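Local coordinates for Mab-21 domain-containing protein (Tribolium castaneum, PDB 7LT2) that senses double-stranded RNA in the cytoplasm and, in response, makes 2',3'-cGAMP from ATP and GTP as a signal of innate immunity, at residues P85-S90 / P220-V225; K188-D193 / E383-L388. All coordinates share one frame; numbering follows the deposited sequence.

Overall arrangement
Both contacts reach the same mixed sheet of the nucleotidyltransferase domain, through neighbouring antiparallel strands, 188-200 and 222-225, yet they lie on opposite sides of the chain's centre. Their own centres are 33 Å apart and their nearest atoms about 10 Å, so they do not touch. Contact 1 joins two strands near residues assigned by similarity to nucleotide binding: the side chain of Phe222 is about 4 Å from that of Leu242. Contact 2 rests the C-terminal tail on the start of the strand that carries Asp193, a probable ligand of the catalytic magnesium. Along the sequence the segments alternate, tying early, middle and late parts of the chain to one sheet.

Contact 1. Residues P85-S90 / P220-V225; sequences PVLNES and PEFFIV
Leu87 and Phe222 approach from opposite directions and meet where a single methyl reaches the rim of a ring. Leu87 CD1 lies in the plane of the phenyl group, at its edge, 3.7 Å from Phe222 CE2 and equally far from Phe222 CZ, so the methyl straddles one ring bond and does not rest on a face. On the Phe222 side, chi1 of 67° sets CG between the backbone N and the carbonyl carbon, and the ring end thereby comes nearer to Leu87 than the direction of its CB alone would suggest. A second, slacker contact lies beside the first: Leu87 CD1 is 4.3 Å from Ile224 CG2, a methyl on the same side of strand 222-225.

This close part is small. The backbones stay well apart, with Leu87 CA 9.8 Å from Ile224 CA, and no hydrogen bond spans the segments. Leu87 also packs on Val96 and Leu98, and Phe222 on Leu242, assigned by similarity to GTP binding, with Trp205 against its ring at about 70°.

Phe222 and Ile224 are buried, whereas Leu87 is partly exposed, so the contact loosens toward strand 85-89. The surroundings are polar: Glu89 accepts hydrogen bonds from the backbone N of Ile207 and Asn208, Glu221 forms salt bridges with Arg51 and Arg52, and Glu221 O takes a hydrogen bond from NE2 of Gln247, assigned by similarity to nucleotide binding.

Dispersion and the exclusion of water are thus left to join strands 85-89 and 222-225 of the nucleotidyltransferase-domain sheet. Such chemistry gives cohesion with little directional preference, and the relative placement of the two strands is probably set largely by the hydrogen bonds of strands 95-100 and 240-243, which link them.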
loop_
_atom_site.group_PDB
_atom_site.type_symbol
_atom_site.label_atom_id
_atom_site.label_comp_id
_atom_site.label_asym_id
_atom_site.label_seq_id
_atom_site.Cartn_x
_atom_site.Cartn_y
_atom_site.Cartn_z
ATOM N N PRO A 85 -9.929 -17.527 -17.121
ATOM C CA PRO A 85 -9.907 -17.375 -15.662
ATOM C C PRO A 85 -11.269 -16.934 -15.151
ATOM O O PRO A 85 -11.955 -16.125 -15.779
ATOM C CB PRO A 85 -8.845 -16.292 -15.437
ATOM C CG PRO A 85 -8.882 -15.479 -16.691
ATOM C CD PRO A 85 -9.184 -16.451 -17.803
ATOM N N VAL A 86 -11.666 -17.487 -14.008
ATOM C CA VAL A 86 -12.949 -17.170 -13.392
ATOM C C VAL A 86 -12.702 -16.795 -11.939
ATOM O O VAL A 86 -12.140 -17.588 -11.173
ATOM C CB VAL A 86 -13.951 -18.329 -13.489
ATOM C CG1 VAL A 86 -15.204 -18.005 -12.683
ATOM C CG2 VAL A 86 -14.309 -18.588 -14.942
ATOM N N LEU A 87 -13.129 -15.598 -11.562
ATOM C CA LEU A 87 -12.964 -15.088 -10.208
ATOM C C LEU A 87 -14.273 -15.279 -9.454
ATOM O O LEU A 87 -15.334 -14.862 -9.931
ATOM C CB LEU A 87 -12.559 -13.613 -10.249
ATOM C CG LEU A 87 -12.138 -12.860 -8.987
ATOM C CD1 LEU A 87 -11.257 -11.689 -9.378
ATOM C CD2 LEU A 87 -13.346 -12.362 -8.211
ATOM N N ASN A 88 -14.203 -15.914 -8.287
ATOM C CA ASN A 88 -15.389 -16.157 -7.481
ATOM C C ASN A 88 -15.194 -15.595 -6.081
ATOM O O ASN A 88 -14.132 -15.765 -5.472
ATOM C CB ASN A 88 -15.719 -17.650 -7.412
ATOM C CG ASN A 88 -16.229 -18.196 -8.738
ATOM O OD1 ASN A 88 -17.099 -17.600 -9.375
ATOM N ND2 ASN A 88 -15.682 -19.330 -9.163
ATOM N N GLU A 89 -16.228 -14.924 -5.582
ATOM C CA GLU A 89 -16.219 -14.436 -4.212
ATOM C C GLU A 89 -16.192 -15.612 -3.244
ATOM O O GLU A 89 -17.008 -16.531 -3.350
ATOM C CB GLU A 89 -17.453 -13.566 -3.963
ATOM C CG GLU A 89 -17.610 -12.379 -4.924
ATOM C CD GLU A 89 -18.346 -12.729 -6.211
ATOM O OE1 GLU A 89 -18.486 -13.934 -6.521
ATOM O OE2 GLU A 89 -18.790 -11.793 -6.913
ATOM N N SER A 90 -15.251 -15.587 -2.300
ATOM C CA SER A 90 -15.061 -16.708 -1.391
ATOM C C SER A 90 -15.983 -16.586 -0.177
ATOM O O SER A 90 -16.689 -15.590 0.010
ATOM C CB SER A 90 -13.602 -16.806 -0.946
ATOM O OG SER A 90 -13.353 -15.979 0.183
ATOM N N PRO A 220 -10.219 0.810 -15.075
ATOM C CA PRO A 220 -11.012 -0.422 -15.219
ATOM C C PRO A 220 -10.425 -1.627 -14.514
ATOM O O PRO A 220 -11.176 -2.563 -14.212
ATOM C CB PRO A 220 -11.039 -0.645 -16.736
ATOM C CG PRO A 220 -9.760 -0.040 -17.208
ATOM C CD PRO A 220 -9.560 1.185 -16.340
ATOM N N GLU A 221 -9.122 -1.647 -14.252
ATOM C CA GLU A 221 -8.452 -2.859 -13.803
ATOM C C GLU A 221 -8.301 -2.892 -12.288
ATOM O O GLU A 221 -8.176 -1.860 -11.624
ATOM C CB GLU A 221 -7.076 -2.997 -14.460
ATOM C CG GLU A 221 -7.149 -3.138 -15.970
ATOM C CD GLU A 221 -5.791 -3.149 -16.638
ATOM O OE1 GLU A 221 -4.766 -3.117 -15.929
ATOM O OE2 GLU A 221 -5.752 -3.190 -17.887
ATOM N N PHE A 222 -8.313 -4.104 -11.749
ATOM C CA PHE A 222 -8.024 -4.346 -10.343
ATOM C C PHE A 222 -7.146 -5.584 -10.280
ATOM O O PHE A 222 -6.971 -6.289 -11.277
ATOM C CB PHE A 222 -9.306 -4.544 -9.531
ATOM C CG PHE A 222 -10.042 -5.797 -9.886
ATOM C CD1 PHE A 222 -10.808 -5.863 -11.039
ATOM C CD2 PHE A 222 -9.955 -6.916 -9.077
ATOM C CE1 PHE A 222 -11.478 -7.021 -11.378
ATOM C CE2 PHE A 222 -10.626 -8.084 -9.411
ATOM C CZ PHE A 222 -11.389 -8.136 -10.563
ATOM N N PHE A 223 -6.582 -5.868 -9.109
ATOM C CA PHE A 223 -5.736 -7.047 -9.027
ATOM C C PHE A 223 -5.937 -7.770 -7.706
ATOM O O PHE A 223 -6.530 -7.244 -6.758
ATOM C CB PHE A 223 -4.244 -6.717 -9.268
ATOM C CG PHE A 223 -3.670 -5.624 -8.396
ATOM C CD1 PHE A 223 -3.769 -4.292 -8.769
ATOM C CD2 PHE A 223 -2.953 -5.944 -7.252
ATOM C CE1 PHE A 223 -3.204 -3.288 -7.987
ATOM C CE2 PHE A 223 -2.380 -4.954 -6.469
ATOM C CZ PHE A 223 -2.510 -3.622 -6.835
ATOM N N ILE A 224 -5.489 -9.021 -7.684
ATOM C CA ILE A 224 -5.549 -9.852 -6.490
ATOM C C ILE A 224 -4.139 -10.019 -5.952
ATOM O O ILE A 224 -3.156 -10.044 -6.703
ATOM C CB ILE A 224 -6.217 -11.222 -6.745
ATOM C CG1 ILE A 224 -5.411 -12.061 -7.749
ATOM C CG2 ILE A 224 -7.666 -11.024 -7.180
ATOM C CD1 ILE A 224 -5.998 -13.474 -8.010
ATOM N N VAL A 225 -4.050 -10.125 -4.631
ATOM C CA VAL A 225 -2.791 -10.083 -3.892
ATOM C C VAL A 225 -2.683 -11.369 -3.080
ATOM O O VAL A 225 -3.678 -11.802 -2.480
ATOM C CB VAL A 225 -2.729 -8.831 -2.998
ATOM C CG1 VAL A 225 -1.459 -8.801 -2.174
ATOM C CG2 VAL A 225 -2.823 -7.571 -3.849
#

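Contact 2. Residues K188-D193 / E383-L388; sequences KIMDVD and EALPAL
Leu385 and Met190 cross at about a right angle, and their ends meet methyl to methyl: Met190 CE stands 3.7 Å from Leu385 CD2. The methionine bends to get there. Its CB does not point at the tail, but a turn at the thioether, chi3 -73°, carries CE toward the leucine. The CB of Leu385, by contrast, points toward the strand. With CG anti to the backbone N (chi1 -166°), both its methyls border Ile189 O, CD1 reaching on to Lys188 O and CD2 to Met190 CE.

The fork of the leucine thus lies against two successive peptide groups. Leu385 CD2 lies 3.8 Å from Ile189 O, while the other methyl, Leu385 CD1, packs 3.7 Å from Lys188 O. These are van der Waals contacts with carbonyl oxygens; no hydrogen bond links the segments, whose nearest CA atoms, those of Leu385 and Ile189, are 7.4 Å apart, too far for backbone pairing. Leu16 and Pro68 also touch the leucine side chain.

The far end of Lys188 leads away from the tail, back along its own strand. Lys188 NZ forms a 2.8 Å salt bridge with Asp191 OD1, reaching it on the syn side but 28° out of the carboxylate plane. The ammonium is thereby held away from the apolar contact, and the pair probably moderates each other's charge. On the tail, Leu385 O accepts a hydrogen bond from Asn24 of helix 18-42.

Ile189 and Met190 both face Ile181 of the adjacent antiparallel strand, forming a classic beta bulge. Beyond it the same strand runs on to Asp193, which by similarity completes the catalytic magnesium site with Glu70 and Asp72, the acidic triad of the nucleotidyltransferase fold.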
loop_
_atom_site.group_PDB
_atom_site.type_symbol
_atom_site.label_atom_id
_atom_site.label_comp_id
_atom_site.label_asym_id
_atom_site.label_seq_id
_atom_site.Cartn_x
_atom_site.Cartn_y
_atom_site.Cartn_z
ATOM N N LYS A 188 20.710 5.220 3.052
ATOM C CA LYS A 188 19.546 4.394 2.756
ATOM C C LYS A 188 18.444 5.224 2.104
ATOM O O LYS A 188 18.199 6.369 2.491
ATOM C CB LYS A 188 19.023 3.753 4.045
ATOM C CG LYS A 188 17.797 2.875 3.871
ATOM C CD LYS A 188 18.128 1.682 2.996
ATOM C CE LYS A 188 17.020 0.652 3.004
ATOM N NZ LYS A 188 17.083 -0.242 4.210
ATOM N N ILE A 189 17.773 4.642 1.105
ATOM C CA ILE A 189 16.648 5.330 0.473
ATOM C C ILE A 189 15.325 4.722 0.927
ATOM O O ILE A 189 14.529 5.392 1.599
ATOM C CB ILE A 189 16.768 5.318 -1.062
ATOM C CG1 ILE A 189 18.069 5.998 -1.494
ATOM C CG2 ILE A 189 15.564 6.012 -1.682
ATOM C CD1 ILE A 189 18.400 5.819 -2.969
ATOM N N MET A 190 15.071 3.461 0.578
ATOM C CA MET A 190 13.803 2.836 0.949
ATOM C C MET A 190 13.901 1.331 0.743
ATOM O O MET A 190 14.715 0.850 -0.051
ATOM C CB MET A 190 12.636 3.403 0.134
ATOM C CG MET A 190 11.426 3.795 0.983
ATOM S SD MET A 190 10.249 4.845 0.124
ATOM C CE MET A 190 11.156 6.381 0.078
ATOM N N ASP A 191 13.062 0.597 1.483
ATOM C CA ASP A 191 12.845 -0.830 1.261
ATOM C C ASP A 191 11.670 -1.024 0.314
ATOM O O ASP A 191 10.694 -0.272 0.353
ATOM C CB ASP A 191 12.539 -1.561 2.575
ATOM C CG ASP A 191 13.735 -1.660 3.501
ATOM O OD1 ASP A 191 14.878 -1.484 3.040
ATOM O OD2 ASP A 191 13.523 -1.941 4.704
ATOM N N VAL A 192 11.755 -2.051 -0.536
ATOM C CA VAL A 192 10.690 -2.364 -1.487
ATOM C C VAL A 192 10.392 -3.856 -1.426
ATOM O O VAL A 192 11.296 -4.678 -1.597
ATOM C CB VAL A 192 11.068 -1.960 -2.927
ATOM C CG1 VAL A 192 9.899 -2.194 -3.872
ATOM C CG2 VAL A 192 11.506 -0.497 -2.980
ATOM N N ASP A 193 9.126 -4.204 -1.199
ATOM C CA ASP A 193 8.687 -5.595 -1.228
ATOM C C ASP A 193 8.184 -5.951 -2.624
ATOM O O ASP A 193 7.404 -5.204 -3.222
ATOM C CB ASP A 193 7.595 -5.846 -0.186
ATOM C CG ASP A 193 8.147 -5.956 1.226
ATOM O OD1 ASP A 193 9.350 -5.681 1.428
ATOM O OD2 ASP A 193 7.371 -6.320 2.134
ATOM N N GLU A 383 15.152 17.838 5.942
ATOM C CA GLU A 383 16.285 17.014 5.534
ATOM C C GLU A 383 16.113 15.556 5.956
ATOM O O GLU A 383 17.097 14.836 6.147
ATOM C CB GLU A 383 17.592 17.582 6.085
ATOM C CG GLU A 383 17.855 19.038 5.700
ATOM C CD GLU A 383 17.932 19.261 4.193
ATOM O OE1 GLU A 383 18.260 18.310 3.449
ATOM O OE2 GLU A 383 17.664 20.400 3.753
ATOM N N ALA A 384 14.864 15.102 6.083
ATOM C CA ALA A 384 14.603 13.740 6.541
ATOM C C ALA A 384 15.040 12.698 5.514
ATOM O O ALA A 384 15.520 11.619 5.884
ATOM C CB ALA A 384 13.120 13.579 6.869
ATOM N N LEU A 385 14.878 12.988 4.223
ATOM C CA LEU A 385 15.255 12.049 3.165
ATOM C C LEU A 385 15.577 12.822 1.895
ATOM O O LEU A 385 14.822 12.785 0.916
ATOM C CB LEU A 385 14.142 11.034 2.920
ATOM C CG LEU A 385 14.531 9.801 2.093
ATOM C CD1 LEU A 385 15.545 8.962 2.859
ATOM C CD2 LEU A 385 13.310 8.975 1.709
ATOM N N PRO A 386 16.708 13.527 1.872
ATOM C CA PRO A 386 17.087 14.273 0.663
ATOM C C PRO A 386 17.340 13.328 -0.502
ATOM O O PRO A 386 18.073 12.345 -0.377
ATOM C CB PRO A 386 18.370 15.006 1.080
ATOM C CG PRO A 386 18.390 14.955 2.571
ATOM C CD PRO A 386 17.677 13.714 2.967
ATOM N N ALA A 387 16.717 13.630 -1.645
ATOM C CA ALA A 387 16.976 12.832 -2.841
ATOM C C ALA A 387 18.413 13.001 -3.306
ATOM O O ALA A 387 18.994 12.077 -3.888
ATOM C CB ALA A 387 16.002 13.215 -3.956
ATOM N N LEU A 388 18.995 14.172 -3.058
ATOM C CA LEU A 388 20.410 14.423 -3.283
ATOM C C LEU A 388 21.096 14.493 -1.925
ATOM O O LEU A 388 21.028 15.533 -1.249
ATOM C CB LEU A 388 20.602 15.730 -4.056
ATOM C CG LEU A 388 21.971 16.001 -4.666
ATOM C CD1 LEU A 388 22.273 14.971 -5.744
ATOM C CD2 LEU A 388 22.019 17.416 -5.226
#